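Local coordinates for putative uncharacterized protein (Toxoplasma gondii, PDB 4FBD), which is of unknown function but belongs to the DUF3228 family, a group of conserved proteins that still lacks an assigned role, at residues Pro88-Leu93 with Asp151-Ser156; Tyr155-Ile160 with Pro176-Trp181; His92-Asn97 with Lys192-Met197; Thr201-Thr206 with Glu220-Ser225. All blocks are in the same frame, centred on the assembly; numbering follows the deposited sequence.

Contact 1. Residues Pro88-Leu93 with Asp151-Ser156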
loop_
_atom_site.group_PDB
_atom_site.type_symbol
_atom_site.label_atom_id
_atom_site.label_comp_id
_atom_site.label_asym_id
_atom_site.label_seq_id
_atom_site.Cartn_x
_atom_site.Cartn_y
_atom_site.Cartn_z
ATOM N N PRO A 88 -20.040 16.507 -14.856
ATOM C CA PRO A 88 -20.639 16.553 -16.192
ATOM C C PRO A 88 -19.656 16.917 -17.324
ATOM O O PRO A 88 -20.068 16.929 -18.489
ATOM C CB PRO A 88 -21.733 17.626 -16.059
ATOM C CG PRO A 88 -21.392 18.396 -14.827
ATOM C CD PRO A 88 -20.670 17.457 -13.925
ATOM N N PHE A 89 -18.386 17.202 -16.995
ATOM C CA PHE A 89 -17.392 17.568 -18.022
ATOM C C PHE A 89 -16.465 16.429 -18.459
ATOM O O PHE A 89 -15.623 16.617 -19.351
ATOM C CB PHE A 89 -16.570 18.804 -17.623
ATOM C CG PHE A 89 -15.647 18.611 -16.429
ATOM C CD1 PHE A 89 -14.395 18.018 -16.579
ATOM C CD2 PHE A 89 -15.992 19.120 -15.178
ATOM C CE1 PHE A 89 -13.531 17.879 -15.484
ATOM C CE2 PHE A 89 -15.133 18.987 -14.087
ATOM C CZ PHE A 89 -13.900 18.363 -14.242
ATOM N N CYS A 90 -16.609 15.265 -17.832
ATOM C CA CYS A 90 -15.826 14.113 -18.217
ATOM C C CYS A 90 -16.760 13.031 -18.725
ATOM O O CYS A 90 -17.868 12.864 -18.236
ATOM C CB CYS A 90 -15.007 13.557 -17.051
ATOM S SG CYS A 90 -13.977 12.180 -17.593
ATOM N N ARG A 91 -16.297 12.285 -19.711
ATOM C CA ARG A 91 -17.076 11.198 -20.275
ATOM C C ARG A 91 -16.128 10.249 -20.892
ATOM O O ARG A 91 -15.037 10.631 -21.183
ATOM C CB ARG A 91 -18.057 11.733 -21.303
ATOM C CG ARG A 91 -18.492 10.730 -22.322
ATOM C CD ARG A 91 -19.837 10.983 -22.698
ATOM N NE ARG A 91 -20.780 10.648 -21.614
ATOM C CZ ARG A 91 -22.068 11.004 -21.632
ATOM N NH1 ARG A 91 -22.555 11.723 -22.655
ATOM N NH2 ARG A 91 -22.873 10.663 -20.630
ATOM N N HIS A 92 -16.512 8.993 -21.075
ATOM C CA HIS A 92 -15.597 8.073 -21.715
ATOM C C HIS A 92 -16.276 6.931 -22.454
ATOM O O HIS A 92 -17.414 6.606 -22.182
ATOM C CB HIS A 92 -14.596 7.557 -20.678
ATOM C CG HIS A 92 -15.199 6.687 -19.630
ATOM N ND1 HIS A 92 -14.957 5.330 -19.568
ATOM C CD2 HIS A 92 -16.059 6.966 -18.623
ATOM C CE1 HIS A 92 -15.620 4.816 -18.548
ATOM N NE2 HIS A 92 -16.299 5.785 -17.961
ATOM N N LEU A 93 -15.575 6.355 -23.418
ATOM C CA LEU A 93 -16.099 5.220 -24.150
ATOM C C LEU A 93 -14.988 4.217 -24.439
ATOM O O LEU A 93 -13.811 4.576 -24.480
ATOM C CB LEU A 93 -16.721 5.629 -25.482
ATOM C CG LEU A 93 -15.790 6.363 -26.435
ATOM C CD1 LEU A 93 -16.267 6.260 -27.891
ATOM C CD2 LEU A 93 -15.638 7.826 -25.968
ATOM N N ASP A 151 -9.862 2.868 -23.586
ATOM C CA ASP A 151 -10.800 3.645 -22.814
ATOM C C ASP A 151 -10.440 5.044 -23.274
ATOM O O ASP A 151 -9.314 5.509 -23.031
ATOM C CB ASP A 151 -10.555 3.459 -21.320
ATOM C CG ASP A 151 -11.668 4.041 -20.441
ATOM O OD1 ASP A 151 -12.639 4.621 -20.979
ATOM O OD2 ASP A 151 -11.570 3.887 -19.184
ATOM N N LEU A 152 -11.346 5.682 -24.008
ATOM C CA LEU A 152 -11.118 7.033 -24.498
ATOM C C LEU A 152 -11.749 7.983 -23.511
ATOM O O LEU A 152 -12.966 7.914 -23.259
ATOM C CB LEU A 152 -11.734 7.230 -25.863
ATOM C CG LEU A 152 -11.257 6.302 -26.981
ATOM C CD1 LEU A 152 -12.044 6.609 -28.295
ATOM C CD2 LEU A 152 -9.754 6.415 -27.152
ATOM N N ILE A 153 -10.939 8.857 -22.927
ATOM C CA ILE A 153 -11.472 9.788 -21.940
ATOM C C ILE A 153 -11.714 11.094 -22.638
ATOM O O ILE A 153 -10.814 11.609 -23.299
ATOM C CB ILE A 153 -10.514 10.024 -20.778
ATOM C CG1 ILE A 153 -9.976 8.696 -20.234
ATOM C CG2 ILE A 153 -11.223 10.822 -19.682
ATOM C CD1 ILE A 153 -11.058 7.782 -19.729
ATOM N N LEU A 154 -12.922 11.630 -22.487
ATOM C CA LEU A 154 -13.316 12.876 -23.130
ATOM C C LEU A 154 -13.518 14.027 -22.153
ATOM O O LEU A 154 -13.902 13.825 -21.014
ATOM C CB LEU A 154 -14.636 12.666 -23.875
ATOM C CG LEU A 154 -14.640 11.542 -24.917
ATOM C CD1 LEU A 154 -15.997 11.410 -25.558
ATOM C CD2 LEU A 154 -13.575 11.748 -25.981
ATOM N N TYR A 155 -13.233 15.239 -22.615
ATOM C CA TYR A 155 -13.469 16.470 -21.851
ATOM C C TYR A 155 -14.263 17.372 -22.737
ATOM O O TYR A 155 -14.095 17.339 -23.953
ATOM C CB TYR A 155 -12.163 17.152 -21.408
ATOM C CG TYR A 155 -11.716 16.777 -20.002
ATOM C CD1 TYR A 155 -11.451 15.455 -19.657
ATOM C CD2 TYR A 155 -11.546 17.756 -19.022
ATOM C CE1 TYR A 155 -11.039 15.114 -18.372
ATOM C CE2 TYR A 155 -11.137 17.431 -17.740
ATOM C CZ TYR A 155 -10.889 16.105 -17.419
ATOM O OH TYR A 155 -10.482 15.772 -16.153
ATOM N N SER A 156 -15.148 18.160 -22.138
ATOM C CA SER A 156 -15.937 19.106 -22.895
ATOM C C SER A 156 -15.004 20.137 -23.510
ATOM O O SER A 156 -13.845 20.249 -23.111
ATOM C CB SER A 156 -16.947 19.831 -22.000
ATOM O OG SER A 156 -16.286 20.619 -21.024
#
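Phe89 and Tyr155 lie side by side and point the same way. Their ring planes are turned 56° against each other, and Tyr155 CE2 meets the edge of the Phe89 ring, 3.3 Å from Phe89 CE1. The tyrosine also has Phe89 O over one face. Next along the same face of the sheet is Cys90, whose SG sits obliquely to the Tyr155 ring and 3.7 Å from Ile153 CG2. His92 follows. Its CG stands between the backbone N and the carbonyl carbon (chi1 67°), and this places the ring beside Asp151. His92 ND1 donates to the syn lone pair of Asp151 OD1 at 2.8 Å. The ring and carboxylate planes are 55° apart, and the oxygen lies slightly out of the ring plane. This bond probably fixes the rotation of the imidazole. Arg91, Leu93, Leu152 and Leu154 occupy the other face. There the Leu93 and Leu154 side chains cross, with Leu93 CD2 3.6 Å from Leu154 CD1, and Phe82 of strand 82-84 touches both leucines. Two pairs of backbone bonds, Arg91 with Leu154 and Leu93 with Leu152, join the strands. The shortest are Leu154 N to Arg91 O and Leu152 N to Leu93 O, both 2.7 Å. A further bond runs from Ser156 N to Phe89 O. The result is a regular antiparallel ladder between two neighbouring strands inside a mixed five-stranded sheet.

Contact 2. Residues Tyr155-Ile160 with Pro176-Trp181; sequences YSREQI and PNAPAW
The contact belongs to a strand-to-helix junction, where strand 149-156 gives way to helix 157-166 and the loop leading into strand 181-189 passes alongside. Arg157, in the first turn of the helix, reaches across to that loop. Its CG is anti to the backbone N (chi1 179°), and the chain bends at chi3 to lay the guanidinium beside Ala178. Arg157 NE and NH2 both grip Ala178 O, at 2.9 Å from NE and 3.0 Å from NH2. The carbonyl oxygen lies in the guanidinium plane. Pro176 O sits over one face of the group and Ala180 CA over the opposite face. On another edge, Arg157 NH1 forms a salt bridge to Glu158 OE2 at 3.1 Å, and Glu158 OE2 takes it on its syn lone pair. The backbone adds a weak bond from Arg157 N to Ala180 O. Ser156 is the N-cap: its OG accepts from Gln159 N at 3.0 Å, with an almost straight bond. Across from it, Trp181 brings CZ3 to 3.6 Å from Ser156 N and lies obliquely against the backbone. One arginine therefore serves both a loop carbonyl and a carboxylate. These in-plane bonds fix the orientation of the guanidinium, and the neighbouring glutamate would partly balance its charge.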
loop_
_atom_site.group_PDB
_atom_site.type_symbol
_atom_site.label_atom_id
_atom_site.label_comp_id
_atom_site.label_asym_id
_atom_site.label_seq_id
_atom_site.Cartn_x
_atom_site.Cartn_y
_atom_site.Cartn_z
ATOM N N TYR A 155 -13.233 15.239 -22.615
ATOM C CA TYR A 155 -13.469 16.470 -21.851
ATOM C C TYR A 155 -14.263 17.372 -22.737
ATOM O O TYR A 155 -14.095 17.339 -23.953
ATOM C CB TYR A 155 -12.163 17.152 -21.408
ATOM C CG TYR A 155 -11.716 16.777 -20.002
ATOM C CD1 TYR A 155 -11.451 15.455 -19.657
ATOM C CD2 TYR A 155 -11.546 17.756 -19.022
ATOM C CE1 TYR A 155 -11.039 15.114 -18.372
ATOM C CE2 TYR A 155 -11.137 17.431 -17.740
ATOM C CZ TYR A 155 -10.889 16.105 -17.419
ATOM O OH TYR A 155 -10.482 15.772 -16.153
ATOM N N SER A 156 -15.148 18.160 -22.138
ATOM C CA SER A 156 -15.937 19.106 -22.895
ATOM C C SER A 156 -15.004 20.137 -23.510
ATOM O O SER A 156 -13.845 20.249 -23.111
ATOM C CB SER A 156 -16.947 19.831 -22.000
ATOM O OG SER A 156 -16.286 20.619 -21.024
ATOM N N ARG A 157 -15.523 20.856 -24.498
ATOM C CA ARG A 157 -14.809 21.947 -25.170
ATOM C C ARG A 157 -14.476 23.031 -24.130
ATOM O O ARG A 157 -13.399 23.618 -24.130
ATOM C CB ARG A 157 -15.730 22.543 -26.233
ATOM C CG ARG A 157 -15.154 23.683 -26.997
ATOM C CD ARG A 157 -16.242 24.508 -27.689
ATOM N NE ARG A 157 -17.052 23.763 -28.649
ATOM C CZ ARG A 157 -18.335 23.421 -28.500
ATOM N NH1 ARG A 157 -19.022 23.761 -27.425
ATOM N NH2 ARG A 157 -18.948 22.749 -29.466
ATOM N N GLU A 158 -15.425 23.254 -23.233
ATOM C CA GLU A 158 -15.314 24.248 -22.174
ATOM C C GLU A 158 -14.135 23.935 -21.256
ATOM O O GLU A 158 -13.213 24.744 -21.130
ATOM C CB GLU A 158 -16.630 24.312 -21.389
ATOM C CG GLU A 158 -17.829 24.836 -22.227
ATOM C CD GLU A 158 -18.124 24.001 -23.501
ATOM O OE1 GLU A 158 -18.149 22.743 -23.439
ATOM O OE2 GLU A 158 -18.342 24.620 -24.567
ATOM N N GLN A 159 -14.148 22.751 -20.647
ATOM C CA GLN A 159 -13.058 22.354 -19.764
ATOM C C GLN A 159 -11.684 22.377 -20.430
ATOM O O GLN A 159 -10.697 22.726 -19.784
ATOM C CB GLN A 159 -13.332 20.996 -19.131
ATOM C CG GLN A 159 -14.272 21.061 -17.934
ATOM C CD GLN A 159 -13.630 21.640 -16.674
ATOM O OE1 GLN A 159 -12.438 21.951 -16.647
ATOM N NE2 GLN A 159 -14.420 21.766 -15.618
ATOM N N ILE A 160 -11.605 21.996 -21.698
ATOM C CA ILE A 160 -10.322 22.046 -22.415
ATOM C C ILE A 160 -9.820 23.494 -22.532
ATOM O O ILE A 160 -8.641 23.764 -22.302
ATOM C CB ILE A 160 -10.404 21.421 -23.808
ATOM C CG1 ILE A 160 -10.579 19.901 -23.685
ATOM C CG2 ILE A 160 -9.136 21.702 -24.594
ATOM C CD1 ILE A 160 -10.679 19.205 -25.021
ATOM N N PRO A 176 -16.369 28.193 -30.761
ATOM C CA PRO A 176 -17.672 27.510 -30.777
ATOM C C PRO A 176 -17.759 26.408 -31.799
ATOM O O PRO A 176 -18.668 25.570 -31.706
ATOM C CB PRO A 176 -18.659 28.615 -31.153
ATOM C CG PRO A 176 -17.862 29.614 -31.860
ATOM C CD PRO A 176 -16.469 29.566 -31.267
ATOM N N ASN A 177 -16.835 26.408 -32.766
ATOM C CA ASN A 177 -16.805 25.389 -33.808
ATOM C C ASN A 177 -15.893 24.222 -33.470
ATOM O O ASN A 177 -15.763 23.281 -34.253
ATOM C CB ASN A 177 -16.426 26.019 -35.145
ATOM C CG ASN A 177 -17.417 27.066 -35.581
ATOM O OD1 ASN A 177 -18.591 27.018 -35.195
ATOM N ND2 ASN A 177 -16.960 28.025 -36.380
ATOM N N ALA A 178 -15.267 24.276 -32.300
ATOM C CA ALA A 178 -14.420 23.180 -31.850
ATOM C C ALA A 178 -15.308 22.009 -31.471
ATOM O O ALA A 178 -16.434 22.192 -31.054
ATOM C CB ALA A 178 -13.572 23.621 -30.645
ATOM N N PRO A 179 -14.811 20.786 -31.605
ATOM C CA PRO A 179 -15.683 19.681 -31.210
ATOM C C PRO A 179 -16.223 19.834 -29.769
ATOM O O PRO A 179 -15.544 20.413 -28.899
ATOM C CB PRO A 179 -14.764 18.456 -31.311
ATOM C CG PRO A 179 -13.669 18.845 -32.281
ATOM C CD PRO A 179 -13.519 20.334 -32.165
ATOM N N ALA A 180 -17.426 19.319 -29.520
ATOM C CA ALA A 180 -18.025 19.415 -28.191
ATOM C C ALA A 180 -17.225 18.578 -27.192
ATOM O O ALA A 180 -17.001 18.990 -26.066
ATOM C CB ALA A 180 -19.485 18.988 -28.225
ATOM N N TRP A 181 -16.763 17.419 -27.643
ATOM C CA TRP A 181 -15.981 16.519 -26.815
ATOM C C TRP A 181 -14.676 16.237 -27.466
ATOM O O TRP A 181 -14.634 15.979 -28.654
ATOM C CB TRP A 181 -16.719 15.186 -26.653
ATOM C CG TRP A 181 -17.970 15.358 -25.911
ATOM C CD1 TRP A 181 -19.213 15.505 -26.429
ATOM C CD2 TRP A 181 -18.103 15.468 -24.493
ATOM N NE1 TRP A 181 -20.126 15.671 -25.421
ATOM C CE2 TRP A 181 -19.469 15.657 -24.219
ATOM C CE3 TRP A 181 -17.199 15.419 -23.430
ATOM C CZ2 TRP A 181 -19.960 15.805 -22.924
ATOM C CZ3 TRP A 181 -17.687 15.550 -22.135
ATOM C CH2 TRP A 181 -19.055 15.739 -21.895
#

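Contact 3. Residues His92-Asn97 with Lys192-Met197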
loop_
_atom_site.group_PDB
_atom_site.type_symbol
_atom_site.label_atom_id
_atom_site.label_comp_id
_atom_site.label_asym_id
_atom_site.label_seq_id
_atom_site.Cartn_x
_atom_site.Cartn_y
_atom_site.Cartn_z
ATOM N N HIS A 92 -16.512 8.993 -21.075
ATOM C CA HIS A 92 -15.597 8.073 -21.715
ATOM C C HIS A 92 -16.276 6.931 -22.454
ATOM O O HIS A 92 -17.414 6.606 -22.182
ATOM C CB HIS A 92 -14.596 7.557 -20.678
ATOM C CG HIS A 92 -15.199 6.687 -19.630
ATOM N ND1 HIS A 92 -14.957 5.330 -19.568
ATOM C CD2 HIS A 92 -16.059 6.966 -18.623
ATOM C CE1 HIS A 92 -15.620 4.816 -18.548
ATOM N NE2 HIS A 92 -16.299 5.785 -17.961
ATOM N N LEU A 93 -15.575 6.355 -23.418
ATOM C CA LEU A 93 -16.099 5.220 -24.150
ATOM C C LEU A 93 -14.988 4.217 -24.439
ATOM O O LEU A 93 -13.811 4.576 -24.480
ATOM C CB LEU A 93 -16.721 5.629 -25.482
ATOM C CG LEU A 93 -15.790 6.363 -26.435
ATOM C CD1 LEU A 93 -16.267 6.260 -27.891
ATOM C CD2 LEU A 93 -15.638 7.826 -25.968
ATOM N N TYR A 94 -15.398 2.974 -24.659
ATOM C CA TYR A 94 -14.511 1.874 -24.991
ATOM C C TYR A 94 -14.676 1.524 -26.426
ATOM O O TYR A 94 -15.784 1.405 -26.880
ATOM C CB TYR A 94 -14.872 0.638 -24.172
ATOM C CG TYR A 94 -14.708 0.924 -22.742
ATOM C CD1 TYR A 94 -13.447 0.929 -22.176
ATOM C CD2 TYR A 94 -15.783 1.261 -21.957
ATOM C CE1 TYR A 94 -13.266 1.239 -20.867
ATOM C CE2 TYR A 94 -15.611 1.549 -20.621
ATOM C CZ TYR A 94 -14.338 1.535 -20.095
ATOM O OH TYR A 94 -14.118 1.866 -18.809
ATOM N N ILE A 95 -13.572 1.404 -27.149
ATOM C CA ILE A 95 -13.595 1.014 -28.534
ATOM C C ILE A 95 -12.526 -0.099 -28.730
ATOM O O ILE A 95 -11.609 -0.263 -27.891
ATOM C CB ILE A 95 -13.264 2.204 -29.468
ATOM C CG1 ILE A 95 -11.798 2.633 -29.302
ATOM C CG2 ILE A 95 -14.194 3.413 -29.200
ATOM C CD1 ILE A 95 -11.343 3.731 -30.300
ATOM N N PRO A 96 -12.643 -0.869 -29.807
ATOM C CA PRO A 96 -11.602 -1.858 -30.104
ATOM C C PRO A 96 -10.218 -1.205 -30.260
ATOM O O PRO A 96 -10.108 -0.076 -30.754
ATOM C CB PRO A 96 -12.042 -2.441 -31.451
ATOM C CG PRO A 96 -13.554 -2.219 -31.492
ATOM C CD PRO A 96 -13.760 -0.911 -30.772
ATOM N N ASN A 97 -9.182 -1.909 -29.818
ATOM C CA ASN A 97 -7.821 -1.414 -29.860
ATOM C C ASN A 97 -7.221 -1.604 -31.251
ATOM O O ASN A 97 -6.558 -2.598 -31.524
ATOM C CB ASN A 97 -7.003 -2.156 -28.806
ATOM C CG ASN A 97 -5.604 -1.616 -28.665
ATOM O OD1 ASN A 97 -5.249 -0.610 -29.293
ATOM N ND2 ASN A 97 -4.795 -2.272 -27.827
ATOM N N LYS A 192 -13.555 -3.711 -19.762
ATOM C CA LYS A 192 -14.597 -2.787 -20.243
ATOM C C LYS A 192 -15.176 -1.962 -19.085
ATOM O O LYS A 192 -16.369 -1.758 -19.022
ATOM C CB LYS A 192 -15.740 -3.582 -20.904
ATOM C CG LYS A 192 -15.943 -3.489 -22.429
ATOM C CD LYS A 192 -16.849 -2.273 -22.795
ATOM C CE LYS A 192 -17.569 -2.408 -24.168
ATOM N NZ LYS A 192 -16.662 -2.505 -25.346
ATOM N N TYR A 193 -14.332 -1.526 -18.151
ATOM C CA TYR A 193 -14.770 -0.667 -17.058
ATOM C C TYR A 193 -13.575 0.167 -16.587
ATOM O O TYR A 193 -12.434 -0.132 -16.939
ATOM C CB TYR A 193 -15.466 -1.466 -15.930
ATOM C CG TYR A 193 -14.605 -2.504 -15.253
ATOM C CD1 TYR A 193 -14.512 -3.810 -15.754
ATOM C CD2 TYR A 193 -13.881 -2.190 -14.117
ATOM C CE1 TYR A 193 -13.700 -4.765 -15.143
ATOM C CE2 TYR A 193 -13.058 -3.145 -13.493
ATOM C CZ TYR A 193 -12.982 -4.420 -14.009
ATOM O OH TYR A 193 -12.195 -5.347 -13.383
ATOM N N SER A 194 -13.839 1.261 -15.880
ATOM C CA SER A 194 -12.776 2.142 -15.382
ATOM C C SER A 194 -11.884 1.352 -14.461
ATOM O O SER A 194 -12.334 0.788 -13.482
ATOM C CB SER A 194 -13.336 3.326 -14.600
ATOM O OG SER A 194 -14.061 4.217 -15.437
ATOM N N LEU A 195 -10.607 1.304 -14.767
ATOM C CA LEU A 195 -9.721 0.539 -13.935
ATOM C C LEU A 195 -9.566 1.308 -12.608
ATOM O O LEU A 195 -9.333 2.529 -12.612
ATOM C CB LEU A 195 -8.404 0.356 -14.656
ATOM C CG LEU A 195 -7.954 -1.088 -14.767
ATOM C CD1 LEU A 195 -9.100 -1.926 -15.397
ATOM C CD2 LEU A 195 -6.684 -1.168 -15.597
ATOM N N PRO A 196 -9.723 0.609 -11.469
ATOM C CA PRO A 196 -9.603 1.279 -10.187
ATOM C C PRO A 196 -8.223 1.828 -9.941
ATOM O O PRO A 196 -7.245 1.206 -10.319
ATOM C CB PRO A 196 -9.905 0.168 -9.180
ATOM C CG PRO A 196 -9.566 -1.070 -9.891
ATOM C CD PRO A 196 -9.917 -0.840 -11.301
ATOM N N MET A 197 -8.135 2.988 -9.316
ATOM C CA MET A 197 -6.833 3.544 -9.005
ATOM C C MET A 197 -6.224 2.609 -7.959
ATOM O O MET A 197 -6.938 1.794 -7.363
ATOM C CB MET A 197 -6.940 4.978 -8.474
ATOM C CG MET A 197 -7.503 5.117 -7.076
ATOM S SD MET A 197 -7.908 6.844 -6.592
ATOM C CE MET A 197 -9.320 7.167 -7.650
#
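Tyr94 has its CG anti to the carbonyl carbon (chi1 -62°), which sends the ring out from the strand toward Lys192. The lysine chain bends at chi2 and chi4 and slides past the tyrosine in the opposite direction. Lys192 CD comes within 3.8 Å of Tyr94 CB. Lys192 CA stands over the Tyr94 ring face, 4.2 Å from the ring centroid and 6° off the normal, a CH-pi contact. The backbone carbon of Lys192 lies over the same ring, offset toward the rim. Ser194 N lies at the ring's edge. Ser194 OG is beside His92, 3.5 Å from His92 CE1. The tyrosine hydroxyl has Asp151 as a probable hydrogen-bond partner, and that aspartate also accepts from His92 ND1. No hydrogen bond joins the two segments. They thus meet by van der Waals and CH-pi contact alone, while His92, and probably the Tyr94 hydroxyl, bond to Asp151 on the adjacent strand.

Contact 4. Residues Thr201-Thr206 with Glu220-Ser225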
loop_
_atom_site.group_PDB
_atom_site.type_symbol
_atom_site.label_atom_id
_atom_site.label_comp_id
_atom_site.label_asym_id
_atom_site.label_seq_id
_atom_site.Cartn_x
_atom_site.Cartn_y
_atom_site.Cartn_z
ATOM N N THR A 201 -3.128 5.078 -3.741
ATOM C CA THR A 201 -3.506 6.373 -4.286
ATOM C C THR A 201 -4.744 6.822 -3.546
ATOM O O THR A 201 -4.859 7.984 -3.193
ATOM C CB THR A 201 -3.771 6.310 -5.812
ATOM O OG1 THR A 201 -2.644 5.720 -6.478
ATOM C CG2 THR A 201 -4.023 7.698 -6.405
ATOM N N MET A 202 -5.662 5.891 -3.273
ATOM C CA MET A 202 -6.895 6.237 -2.546
ATOM C C MET A 202 -6.596 6.731 -1.134
ATOM O O MET A 202 -7.214 7.694 -0.668
ATOM C CB MET A 202 -7.860 5.060 -2.474
ATOM C CG MET A 202 -8.402 4.607 -3.835
ATOM S SD MET A 202 -9.686 3.339 -3.669
ATOM C CE MET A 202 -10.733 4.164 -2.458
ATOM N N LEU A 203 -5.646 6.074 -0.464
ATOM C CA LEU A 203 -5.234 6.481 0.887
ATOM C C LEU A 203 -4.574 7.864 0.872
ATOM O O LEU A 203 -4.953 8.726 1.655
ATOM C CB LEU A 203 -4.275 5.468 1.508
ATOM C CG LEU A 203 -4.838 4.049 1.645
ATOM C CD1 LEU A 203 -3.776 3.132 2.211
ATOM C CD2 LEU A 203 -6.096 4.024 2.515
ATOM N N ARG A 204 -3.603 8.071 -0.022
ATOM C CA ARG A 204 -2.917 9.368 -0.113
ATOM C C ARG A 204 -3.912 10.522 -0.408
ATOM O O ARG A 204 -3.682 11.659 0.005
ATOM C CB ARG A 204 -1.780 9.319 -1.158
ATOM C CG ARG A 204 -0.947 10.607 -1.276
ATOM C CD ARG A 204 0.234 10.499 -2.263
ATOM N NE ARG A 204 -0.180 9.890 -3.526
ATOM C CZ ARG A 204 0.211 8.700 -3.975
ATOM N NH1 ARG A 204 1.116 7.976 -3.328
ATOM N NH2 ARG A 204 -0.270 8.248 -5.122
ATOM N N ASN A 205 -5.006 10.224 -1.111
ATOM C CA ASN A 205 -6.025 11.230 -1.420
ATOM C C ASN A 205 -6.861 11.660 -0.205
ATOM O O ASN A 205 -7.597 12.643 -0.291
ATOM C CB ASN A 205 -6.958 10.760 -2.548
ATOM C CG ASN A 205 -6.279 10.753 -3.917
ATOM O OD1 ASN A 205 -5.144 11.220 -4.080
ATOM N ND2 ASN A 205 -6.983 10.226 -4.916
ATOM N N THR A 206 -6.767 10.926 0.907
ATOM C CA THR A 206 -7.485 11.304 2.126
ATOM C C THR A 206 -6.630 12.224 2.996
ATOM O O THR A 206 -7.098 12.724 4.021
ATOM C CB THR A 206 -7.885 10.093 2.969
ATOM O OG1 THR A 206 -6.720 9.537 3.594
ATOM C CG2 THR A 206 -8.608 9.054 2.101
ATOM N N GLU A 220 -15.751 0.765 0.412
ATOM C CA GLU A 220 -16.156 -0.205 -0.609
ATOM C C GLU A 220 -15.381 -0.064 -1.915
ATOM O O GLU A 220 -15.073 -1.059 -2.544
ATOM C CB GLU A 220 -17.664 -0.192 -0.816
ATOM C CG GLU A 220 -18.399 -0.835 0.356
ATOM C CD GLU A 220 -19.913 -0.828 0.202
ATOM O OE1 GLU A 220 -20.450 -0.062 -0.640
ATOM O OE2 GLU A 220 -20.578 -1.590 0.945
ATOM N N ALA A 221 -15.046 1.166 -2.301
ATOM C CA ALA A 221 -14.260 1.393 -3.509
ATOM C C ALA A 221 -12.845 0.923 -3.239
ATOM O O ALA A 221 -12.209 0.342 -4.116
ATOM C CB ALA A 221 -14.273 2.880 -3.940
ATOM N N TYR A 222 -12.350 1.162 -2.023
ATOM C CA TYR A 222 -11.023 0.684 -1.654
ATOM C C TYR A 222 -10.964 -0.842 -1.776
ATOM O O TYR A 222 -10.027 -1.370 -2.374
ATOM C CB TYR A 222 -10.636 1.128 -0.227
ATOM C CG TYR A 222 -9.227 0.720 0.201
ATOM C CD1 TYR A 222 -8.118 1.522 -0.064
ATOM C CD2 TYR A 222 -9.015 -0.457 0.881
ATOM C CE1 TYR A 222 -6.833 1.135 0.332
ATOM C CE2 TYR A 222 -7.753 -0.846 1.274
ATOM C CZ TYR A 222 -6.664 -0.049 1.005
ATOM O OH TYR A 222 -5.416 -0.493 1.415
ATOM N N LYS A 223 -11.938 -1.557 -1.218
ATOM C CA LYS A 223 -11.924 -3.029 -1.314
ATOM C C LYS A 223 -11.895 -3.451 -2.781
ATOM O O LYS A 223 -11.121 -4.310 -3.160
ATOM C CB LYS A 223 -13.104 -3.701 -0.578
ATOM C CG LYS A 223 -13.086 -3.514 0.919
ATOM C CD LYS A 223 -13.973 -4.544 1.717
ATOM C CE LYS A 223 -15.399 -4.653 1.251
ATOM N NZ LYS A 223 -16.172 -5.532 2.200
ATOM N N ALA A 224 -12.735 -2.819 -3.594
ATOM C CA ALA A 224 -12.791 -3.100 -5.028
ATOM C C ALA A 224 -11.417 -2.898 -5.669
ATOM O O ALA A 224 -10.948 -3.714 -6.492
ATOM C CB ALA A 224 -13.822 -2.183 -5.705
ATOM N N SER A 225 -10.782 -1.796 -5.317
ATOM C CA SER A 225 -9.465 -1.503 -5.851
ATOM C C SER A 225 -8.480 -2.588 -5.426
ATOM O O SER A 225 -7.773 -3.166 -6.267
ATOM C CB SER A 225 -9.011 -0.134 -5.423
ATOM O OG SER A 225 -7.648 0.008 -5.714
#
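Met202 is the bump of this contact. Its chain runs out from helix 199-204 with CG anti to the carbonyl carbon (chi1 -65°), then bends at chi3 so that the methyl group turns in against helix 219-229. The tip fits the hollow formed by Ala221, Tyr222 and Ser225. Met202 CE lies 3.4 Å from Tyr222 N and also touches the CB atoms of Tyr222 and Ala221. The sulfur sits over the backbone of Tyr222, with Met202 SD 3.6 Å from Tyr222 CA, and also touches Ser225 CB. The small side chains of Ala221 and Ser225 border the methionine tip. Beside this, Leu203 crosses the Tyr222 side chain, with Leu203 CD2 3.7 Å from Tyr222 CE1. Met202 CB meets the edge of the same ring, so the tyrosine fits against both residues. Its hydroxyl bonds to Pro129 O of the second subunit, and Leu203 packs on Ile200 of that subunit. Ser225 OG bonds to Met197 O of the loop before helix 199-204. The arrangement is an apolar helix-helix contact whose Leu203 and Tyr222 also take part in the subunit interface of the two-chain assembly.

How the contacts relate
Contacts 1, 2 and 3 all reach the five-stranded sheet. Contact 1 pairs its strands 90-96 and 149-156. Contact 2 lies at one end of strand 149-156 and shares Tyr155 and Ser156 with contact 1. Contact 3 continues along strand 90-96 and shares His92 and Leu93 with contact 1. The centres of contacts 2 and 3 each lie about 11 Å from that of contact 1, and about 21 Å from each other. Along the chain, contact 2 is nested inside the loop closed by contact 3, and contact 4 comes last. It joins two helices about 31 Å from contact 2, centre to centre. Residues 192-197 touch it through Pro196 and Met197, so this loop links the sheet to the helices beside the second subunit.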